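Local atomic coordinates of ZmpA Glycopeptidase (Clostridium perfringens, PDB entry 6XSX), a protein that acts as a metalloprotease of the peptidase M60 family, this chain being its catalytic module, and probably cleaves glycosylated protein substrates. Residues M253-G258 with M283-D288; T275-M280 with L302-E307; V295-N300 with K346-H351. One frame throughout, in Å; residues are numbered along the deposited sequence.

Contact 1 (M253-G258 with M283-D288); sequences MNAGNG and MGHNFD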
loop_
_atom_site.group_PDB
_atom_site.type_symbol
_atom_site.label_atom_id
_atom_site.label_comp_id
_atom_site.label_asym_id
_atom_site.label_seq_id
_atom_site.Cartn_x
_atom_site.Cartn_y
_atom_site.Cartn_z
ATOM N N MET A 253 1.115 -12.219 -4.989
ATOM C CA MET A 253 0.639 -11.110 -5.805
ATOM C C MET A 253 1.836 -10.356 -6.392
ATOM O O MET A 253 2.984 -10.743 -6.159
ATOM C CB MET A 253 -0.232 -10.162 -4.972
ATOM C CG MET A 253 -1.538 -10.793 -4.522
ATOM S SD MET A 253 -2.411 -9.809 -3.283
ATOM C CE MET A 253 -3.298 -11.096 -2.406
ATOM N N ASN A 254 1.566 -9.295 -7.176
ATOM C CA ASN A 254 2.632 -8.469 -7.735
ATOM C C ASN A 254 2.177 -7.027 -7.988
ATOM O O ASN A 254 1.006 -6.677 -7.774
ATOM C CB ASN A 254 3.282 -9.108 -8.968
ATOM C CG ASN A 254 2.410 -9.052 -10.203
ATOM O OD1 ASN A 254 1.274 -8.585 -10.156
ATOM N ND2 ASN A 254 2.946 -9.516 -11.321
ATOM N N ALA A 255 3.137 -6.213 -8.465
ATOM C CA ALA A 255 2.978 -4.771 -8.595
ATOM C C ALA A 255 3.904 -4.199 -9.669
ATOM O O ALA A 255 4.911 -4.803 -10.022
ATOM C CB ALA A 255 3.229 -4.110 -7.265
ATOM N N GLY A 256 3.551 -3.000 -10.142
ATOM C CA GLY A 256 4.261 -2.260 -11.173
ATOM C C GLY A 256 3.288 -1.471 -12.044
ATOM O O GLY A 256 2.164 -1.916 -12.278
ATOM N N ASN A 257 3.713 -0.281 -12.480
ATOM C CA ASN A 257 3.003 0.473 -13.504
ATOM C C ASN A 257 1.597 0.862 -13.033
ATOM O O ASN A 257 0.674 0.990 -13.840
ATOM C CB ASN A 257 3.007 -0.273 -14.843
ATOM C CG ASN A 257 4.407 -0.483 -15.384
ATOM O OD1 ASN A 257 5.093 0.481 -15.723
ATOM N ND2 ASN A 257 4.849 -1.729 -15.424
ATOM N N GLY A 258 1.443 1.056 -11.721
ATOM C CA GLY A 258 0.159 1.408 -11.139
ATOM C C GLY A 258 -0.860 0.277 -11.256
ATOM O O GLY A 258 -2.059 0.525 -11.349
ATOM N N MET A 283 0.220 -2.133 -3.425
ATOM C CA MET A 283 -0.050 -0.728 -3.683
ATOM C C MET A 283 1.170 0.090 -3.242
ATOM O O MET A 283 1.567 1.035 -3.926
ATOM C CB MET A 283 -1.311 -0.249 -2.951
ATOM C CG MET A 283 -1.623 1.219 -3.191
ATOM S SD MET A 283 -3.329 1.664 -2.750
ATOM C CE MET A 283 -4.226 0.773 -4.021
ATOM N N GLY A 284 1.779 -0.322 -2.118
ATOM C CA GLY A 284 2.990 0.292 -1.587
ATOM C C GLY A 284 4.131 0.350 -2.605
ATOM O O GLY A 284 4.770 1.387 -2.757
ATOM N N HIS A 285 4.380 -0.769 -3.296
ATOM C CA HIS A 285 5.405 -0.826 -4.327
ATOM C C HIS A 285 5.115 0.214 -5.404
ATOM O O HIS A 285 6.036 0.787 -5.963
ATOM C CB HIS A 285 5.414 -2.186 -5.039
ATOM C CG HIS A 285 6.141 -3.285 -4.347
ATOM N ND1 HIS A 285 7.392 -3.109 -3.779
ATOM C CD2 HIS A 285 5.818 -4.589 -4.179
ATOM C CE1 HIS A 285 7.794 -4.254 -3.257
ATOM N NE2 HIS A 285 6.844 -5.184 -3.497
ATOM N N ASN A 286 3.829 0.416 -5.716
ATOM C CA ASN A 286 3.440 1.286 -6.813
ATOM C C ASN A 286 3.598 2.753 -6.422
ATOM O O ASN A 286 3.764 3.614 -7.289
ATOM C CB ASN A 286 2.027 0.970 -7.314
ATOM C CG ASN A 286 2.026 -0.107 -8.381
ATOM O OD1 ASN A 286 2.790 -0.031 -9.343
ATOM N ND2 ASN A 286 1.172 -1.105 -8.224
ATOM N N PHE A 287 3.552 3.041 -5.118
ATOM C CA PHE A 287 3.555 4.438 -4.702
ATOM C C PHE A 287 4.948 5.030 -4.453
ATOM O O PHE A 287 5.028 6.205 -4.101
ATOM C CB PHE A 287 2.579 4.692 -3.548
ATOM C CG PHE A 287 1.203 5.094 -4.014
ATOM C CD1 PHE A 287 0.879 6.427 -4.197
ATOM C CD2 PHE A 287 0.244 4.136 -4.306
ATOM C CE1 PHE A 287 -0.381 6.799 -4.650
ATOM C CE2 PHE A 287 -1.012 4.507 -4.757
ATOM C CZ PHE A 287 -1.327 5.837 -4.917
ATOM N N ASP A 288 6.043 4.269 -4.631
ATOM C CA ASP A 288 7.356 4.901 -4.502
ATOM C C ASP A 288 8.437 4.205 -5.328
ATOM O O ASP A 288 8.711 3.022 -5.133
ATOM C CB ASP A 288 7.792 5.079 -3.045
ATOM C CG ASP A 288 8.907 6.097 -2.852
ATOM O OD1 ASP A 288 9.258 6.811 -3.820
ATOM O OD2 ASP A 288 9.411 6.185 -1.722
#

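Contact 2 (T275-M280 with L302-E307); sequences TGWGFM and LPLHFE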
loop_
_atom_site.group_PDB
_atom_site.type_symbol
_atom_site.label_atom_id
_atom_site.label_comp_id
_atom_site.label_asym_id
_atom_site.label_seq_id
_atom_site.Cartn_x
_atom_site.Cartn_y
_atom_site.Cartn_z
ATOM N N THR A 275 -7.893 -4.635 2.567
ATOM C CA THR A 275 -6.747 -3.776 2.838
ATOM C C THR A 275 -5.721 -4.484 3.722
ATOM O O THR A 275 -4.959 -3.826 4.434
ATOM C CB THR A 275 -7.141 -2.421 3.441
ATOM O OG1 THR A 275 -7.925 -2.641 4.610
ATOM C CG2 THR A 275 -7.885 -1.525 2.477
ATOM N N GLY A 276 -5.721 -5.821 3.685
ATOM C CA GLY A 276 -4.726 -6.610 4.391
ATOM C C GLY A 276 -3.370 -6.542 3.691
ATOM O O GLY A 276 -3.240 -5.912 2.633
ATOM N N TRP A 277 -2.376 -7.222 4.286
ATOM C CA TRP A 277 -0.975 -7.077 3.907
ATOM C C TRP A 277 -0.752 -7.323 2.410
ATOM O O TRP A 277 -0.103 -6.520 1.738
ATOM C CB TRP A 277 -0.068 -7.966 4.769
ATOM C CG TRP A 277 1.378 -7.761 4.434
ATOM C CD1 TRP A 277 2.073 -8.370 3.430
ATOM C CD2 TRP A 277 2.286 -6.819 5.034
ATOM N NE1 TRP A 277 3.351 -7.885 3.375
ATOM C CE2 TRP A 277 3.515 -6.936 4.349
ATOM C CE3 TRP A 277 2.191 -5.903 6.091
ATOM C CZ2 TRP A 277 4.641 -6.179 4.687
ATOM C CZ3 TRP A 277 3.301 -5.160 6.427
ATOM C CH2 TRP A 277 4.508 -5.299 5.736
ATOM N N GLY A 278 -1.237 -8.466 1.906
ATOM C CA GLY A 278 -1.072 -8.845 0.507
ATOM C C GLY A 278 -1.399 -7.714 -0.472
ATOM O O GLY A 278 -0.559 -7.349 -1.288
ATOM N N PHE A 279 -2.608 -7.139 -0.373
ATOM C CA PHE A 279 -3.041 -6.117 -1.318
ATOM C C PHE A 279 -2.255 -4.822 -1.143
ATOM O O PHE A 279 -1.813 -4.232 -2.128
ATOM C CB PHE A 279 -4.547 -5.863 -1.226
ATOM C CG PHE A 279 -5.371 -6.843 -2.024
ATOM C CD1 PHE A 279 -5.650 -6.608 -3.364
ATOM C CD2 PHE A 279 -5.821 -8.023 -1.448
ATOM C CE1 PHE A 279 -6.392 -7.517 -4.107
ATOM C CE2 PHE A 279 -6.564 -8.930 -2.190
ATOM C CZ PHE A 279 -6.843 -8.678 -3.519
ATOM N N MET A 280 -2.094 -4.377 0.110
ATOM C CA MET A 280 -1.556 -3.052 0.368
ATOM C C MET A 280 -0.042 -3.026 0.161
ATOM O O MET A 280 0.519 -1.992 -0.192
ATOM C CB MET A 280 -1.953 -2.555 1.760
ATOM C CG MET A 280 -3.459 -2.406 1.902
ATOM S SD MET A 280 -4.172 -1.416 0.542
ATOM C CE MET A 280 -3.498 0.193 0.933
ATOM N N LEU A 302 3.149 1.441 4.079
ATOM C CA LEU A 302 1.766 1.525 3.629
ATOM C C LEU A 302 0.936 0.373 4.201
ATOM O O LEU A 302 -0.057 0.621 4.886
ATOM C CB LEU A 302 1.648 1.660 2.102
ATOM C CG LEU A 302 0.213 1.850 1.595
ATOM C CD1 LEU A 302 -0.365 3.190 2.038
ATOM C CD2 LEU A 302 0.120 1.716 0.082
ATOM N N PRO A 303 1.263 -0.919 3.950
ATOM C CA PRO A 303 0.486 -2.003 4.553
ATOM C C PRO A 303 0.428 -1.930 6.085
ATOM O O PRO A 303 -0.617 -2.224 6.664
ATOM C CB PRO A 303 1.115 -3.281 3.974
ATOM C CG PRO A 303 2.507 -2.853 3.524
ATOM C CD PRO A 303 2.325 -1.422 3.060
ATOM N N LEU A 304 1.523 -1.491 6.736
ATOM C CA LEU A 304 1.530 -1.362 8.193
ATOM C C LEU A 304 0.468 -0.358 8.651
ATOM O O LEU A 304 -0.230 -0.618 9.623
ATOM C CB LEU A 304 2.919 -0.965 8.709
ATOM C CG LEU A 304 4.020 -2.019 8.581
ATOM C CD1 LEU A 304 5.387 -1.406 8.853
ATOM C CD2 LEU A 304 3.783 -3.202 9.501
ATOM N N HIS A 305 0.347 0.769 7.933
ATOM C CA HIS A 305 -0.611 1.818 8.256
ATOM C C HIS A 305 -2.037 1.287 8.161
ATOM O O HIS A 305 -2.848 1.530 9.065
ATOM C CB HIS A 305 -0.385 3.057 7.377
ATOM C CG HIS A 305 -1.431 4.121 7.468
ATOM N ND1 HIS A 305 -1.601 4.910 8.589
ATOM C CD2 HIS A 305 -2.324 4.564 6.554
ATOM C CE1 HIS A 305 -2.553 5.794 8.364
ATOM N NE2 HIS A 305 -3.031 5.589 7.122
ATOM N N PHE A 306 -2.307 0.539 7.078
ATOM C CA PHE A 306 -3.619 -0.027 6.817
ATOM C C PHE A 306 -3.976 -1.056 7.886
ATOM O O PHE A 306 -5.151 -1.211 8.210
ATOM C CB PHE A 306 -3.767 -0.475 5.356
ATOM C CG PHE A 306 -4.364 0.592 4.468
ATOM C CD1 PHE A 306 -5.740 0.754 4.379
ATOM C CD2 PHE A 306 -3.554 1.462 3.754
ATOM C CE1 PHE A 306 -6.290 1.755 3.585
ATOM C CE2 PHE A 306 -4.100 2.464 2.963
ATOM C CZ PHE A 306 -5.471 2.600 2.873
ATOM N N GLU A 307 -2.954 -1.739 8.423
ATOM C CA GLU A 307 -3.131 -2.613 9.573
ATOM C C GLU A 307 -3.530 -1.790 10.800
ATOM O O GLU A 307 -4.504 -2.114 11.483
ATOM C CB GLU A 307 -1.862 -3.435 9.808
ATOM C CG GLU A 307 -1.810 -4.670 8.929
ATOM C CD GLU A 307 -0.502 -5.440 8.924
ATOM O OE1 GLU A 307 0.559 -4.831 9.225
ATOM O OE2 GLU A 307 -0.551 -6.647 8.608
HETATM O O HOH W 1 -2.241 -3.981 5.063
HETATM O O HOH W 2 -2.715 -7.530 7.063
#

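Contact 3 (V295-N300 with K346-H351); sequences VEVTNN and KSLLSH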
loop_
_atom_site.group_PDB
_atom_site.type_symbol
_atom_site.label_atom_id
_atom_site.label_comp_id
_atom_site.label_asym_id
_atom_site.label_seq_id
_atom_site.Cartn_x
_atom_site.Cartn_y
_atom_site.Cartn_z
ATOM N N VAL A 295 13.260 1.804 -1.526
ATOM C CA VAL A 295 11.811 1.689 -1.604
ATOM C C VAL A 295 11.348 0.312 -1.126
ATOM O O VAL A 295 10.234 0.181 -0.616
ATOM C CB VAL A 295 11.244 2.080 -2.985
ATOM C CG1 VAL A 295 11.424 3.565 -3.245
ATOM C CG2 VAL A 295 11.814 1.242 -4.128
ATOM N N GLU A 296 12.225 -0.696 -1.245
ATOM C CA GLU A 296 11.929 -2.046 -0.783
ATOM C C GLU A 296 11.703 -2.038 0.729
ATOM O O GLU A 296 10.993 -2.883 1.274
ATOM C CB GLU A 296 13.057 -3.008 -1.156
ATOM C CG GLU A 296 13.221 -3.197 -2.655
ATOM C CD GLU A 296 14.140 -2.223 -3.382
ATOM O OE1 GLU A 296 14.708 -1.305 -2.728
ATOM O OE2 GLU A 296 14.289 -2.382 -4.615
ATOM N N VAL A 297 12.328 -1.081 1.416
ATOM C CA VAL A 297 12.139 -1.005 2.856
ATOM C C VAL A 297 10.909 -0.141 3.119
ATOM O O VAL A 297 9.961 -0.605 3.752
ATOM C CB VAL A 297 13.407 -0.516 3.585
ATOM C CG1 VAL A 297 13.150 -0.236 5.055
ATOM C CG2 VAL A 297 14.560 -1.504 3.434
ATOM N N THR A 298 10.912 1.074 2.544
ATOM C CA THR A 298 10.004 2.136 2.943
ATOM C C THR A 298 8.571 1.847 2.498
ATOM O O THR A 298 7.639 2.370 3.099
ATOM C CB THR A 298 10.504 3.532 2.535
ATOM O OG1 THR A 298 10.697 3.603 1.122
ATOM C CG2 THR A 298 11.770 3.942 3.250
ATOM N N ASN A 299 8.383 0.989 1.484
ATOM C CA ASN A 299 7.052 0.787 0.923
ATOM C C ASN A 299 6.158 -0.009 1.882
ATOM O O ASN A 299 4.933 0.002 1.756
ATOM C CB ASN A 299 7.097 0.308 -0.533
ATOM C CG ASN A 299 7.505 1.407 -1.501
ATOM O OD1 ASN A 299 7.523 2.585 -1.143
ATOM N ND2 ASN A 299 7.822 1.044 -2.736
ATOM N N ASN A 300 6.781 -0.669 2.860
ATOM C CA ASN A 300 6.082 -1.442 3.872
ATOM C C ASN A 300 5.290 -0.535 4.812
ATOM O O ASN A 300 4.437 -0.999 5.563
ATOM C CB ASN A 300 7.078 -2.245 4.708
ATOM C CG ASN A 300 7.807 -3.280 3.883
ATOM O OD1 ASN A 300 7.180 -4.131 3.268
ATOM N ND2 ASN A 300 9.129 -3.209 3.861
ATOM N N LYS A 346 11.390 -10.806 6.280
ATOM C CA LYS A 346 11.424 -10.259 7.629
ATOM C C LYS A 346 12.633 -9.344 7.826
ATOM O O LYS A 346 12.592 -8.439 8.663
ATOM C CB LYS A 346 11.420 -11.398 8.656
ATOM N N SER A 347 13.714 -9.599 7.070
ATOM C CA SER A 347 14.872 -8.718 7.046
ATOM C C SER A 347 14.414 -7.285 6.775
ATOM O O SER A 347 14.928 -6.331 7.365
ATOM C CB SER A 347 15.883 -9.173 6.017
ATOM N N LEU A 348 13.409 -7.161 5.900
ATOM C CA LEU A 348 12.893 -5.879 5.457
ATOM C C LEU A 348 12.083 -5.194 6.559
ATOM O O LEU A 348 12.113 -3.975 6.664
ATOM C CB LEU A 348 12.087 -6.090 4.169
ATOM C CG LEU A 348 12.912 -6.548 2.962
ATOM C CD1 LEU A 348 12.023 -6.797 1.752
ATOM C CD2 LEU A 348 13.999 -5.536 2.619
ATOM N N LEU A 349 11.360 -5.965 7.381
ATOM C CA LEU A 349 10.571 -5.381 8.457
ATOM C C LEU A 349 11.487 -4.819 9.540
ATOM O O LEU A 349 11.187 -3.779 10.123
ATOM C CB LEU A 349 9.609 -6.419 9.039
ATOM C CG LEU A 349 8.448 -6.828 8.133
ATOM C CD1 LEU A 349 7.641 -7.942 8.780
ATOM C CD2 LEU A 349 7.556 -5.632 7.813
ATOM N N SER A 350 12.601 -5.515 9.796
ATOM C CA SER A 350 13.609 -5.028 10.721
ATOM C C SER A 350 14.151 -3.680 10.255
ATOM O O SER A 350 14.426 -2.802 11.071
ATOM C CB SER A 350 14.737 -6.023 10.884
ATOM O OG SER A 350 14.328 -7.070 11.739
ATOM N N HIS A 351 14.343 -3.545 8.943
ATOM C CA HIS A 351 14.913 -2.325 8.405
ATOM C C HIS A 351 13.914 -1.179 8.510
ATOM O O HIS A 351 14.324 -0.034 8.687
ATOM C CB HIS A 351 15.484 -2.545 6.993
ATOM C CG HIS A 351 16.876 -3.091 7.022
ATOM N ND1 HIS A 351 17.987 -2.277 7.168
ATOM C CD2 HIS A 351 17.344 -4.359 6.975
ATOM C CE1 HIS A 351 19.079 -3.020 7.185
ATOM N NE2 HIS A 351 18.709 -4.302 7.073
#

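Contact 1 (M253-G258 with M283-D288)
Asn286, in the last turn of helix 277-286, reaches with its amide into the turn that follows strand 254-256, while Ala255 packs against the same helix one residue earlier. Asn286 OD1 accepts the backbone N-H of Gly258 at 2.9 Å, a bent bond (139° at the hydrogen) whose donor lies well above the amide plane, 67° out of it. ND2 donates to Ile259 O and Tyr240 OH, so bonds on both polar atoms fix which way round the buried amide sits; asparagine suits the place because it offers acceptor and donor together.

Ala255 sets its methyl CB 3.7 Å from His285 CB and 3.8 Å from Asn286 ND2, small enough to let strand and helix approach closely. Gly256 and Gly258 take backbone angles that favour glycine, which lets the chain turn tightly around the amide.

His285 belongs to a sequence HExxH, consistent with a zinc-protease motif, though no metal is bound here; its ring meets that of His281. Strand 254-256 is the outermost of its mixed sheet, antiparallel to strand 259-262, and helix 277-286 runs between this edge and helix 206-224, on which Met283 rests.

Contact 2 (T275-M280 with L302-E307)
The helix that carries the HExxH sequence, probably the zinc-binding helix of this M60 protease, begins here, and its first turn packs through Trp277 and Met280 on Pro303 and Phe306 of helix 301-309. Gly276 occupies the N-cap position.

Trp277, its CG anti to the backbone N (chi1 -177°), swings its indole alongside the second helix. Pro303 lies over one indole face in a CH-pi contact, CG 3.8 Å from the centroid of the Trp277 six-membered ring and nearly on its normal. Proline fits this first turn of helix 301-309, where a backbone N-H is not needed for the helix's own bonding. At the indole edge stand Leu304, with CD2 3.7 Å from Trp277 CZ3, and the Glu307 carboxylate, tilted 42° to the ring. That carboxylate is held by a salt bridge to Arg318 and by Asn315 N.

The Met280 chain bends at chi2 and again at chi3, placing SD over the face of Phe306, 4.4 Å from the ring centroid: a Met-aromatic contact. The Thr275 side chain runs at about a right angle to that of Phe306, its CB 3.6 Å from Phe306 CD1, while its hydroxyl bonds to Lys310. Between the backbones one water donates to Thr275 O at 2.8 Å and to Pro303 O at 2.9 Å; a second donates to Glu307 OE2 and takes a weak bond from Trp277 N.

Contact 3 (V295-N300 with K346-H351)
Val297, Leu348 and His351 form the apolar part of this packing between the short helix 295-298 and the first turns of helix 347-361. Both methyls of Val297 rest against the root of His351: CG1 and CG2 of Val297 each lie 3.8 Å from His351 CB, and CG1 also comes to 3.7 Å from His351 C. A beta-branched residue does this well, since its fork rests on a neighbouring helix's surface without a long, flexible chain. The His351 imidazole itself leads away from the contact. Leu348 comes in from one turn earlier, its CD2 4.2 Å from Val297 CG2, a looser touch, and its CD1 4.1 Å from the carbonyl oxygen of Glu296.

No hydrogen bond joins the two segments; the Asn300 amide is bonded within its own. With CG anti to its carbonyl carbon (chi1 -64°), Asn300 turns its amide back so that ND2 gives Val297 O a weak bond of 2.7 Å, bent to 126°. Asparagine suits the place because its short amide can fold back onto the carbonyl three residues earlier, and ND2 at the same time lies 4.1 Å from Leu348 CB.

This is plain helix-helix packing, bringing the chain just after the HExxH helix 277-286 against the start of helix 347-361. Asn300 also touches Trp277 and His281 of that HExxH helix, Leu349 reaches Trp277 and helix 321-331, and Trp390 of helix 383-398 packs on Val297.

In the fold
Along the chain, the edge strand 254-256 comes first, and contact 1 closes the loop from it to the end of helix 277-286. Contact 2 opens inside that loop, at the start of the same helix, and closes beyond it on helix 301-309, so contacts 1 and 2 cross. Contact 3 opens at helix 295-298 after contact 1 has closed; it crosses contact 2 and ends on helix 347-361, the longest of the three closures. Helix 277-286 is thereby tied at one end to the mixed sheet and at the other to the helices that follow. Asp288 bonding to Asn299 joins contacts 1 and 3, while Leu302 packing on Gly284 joins 1 and 2.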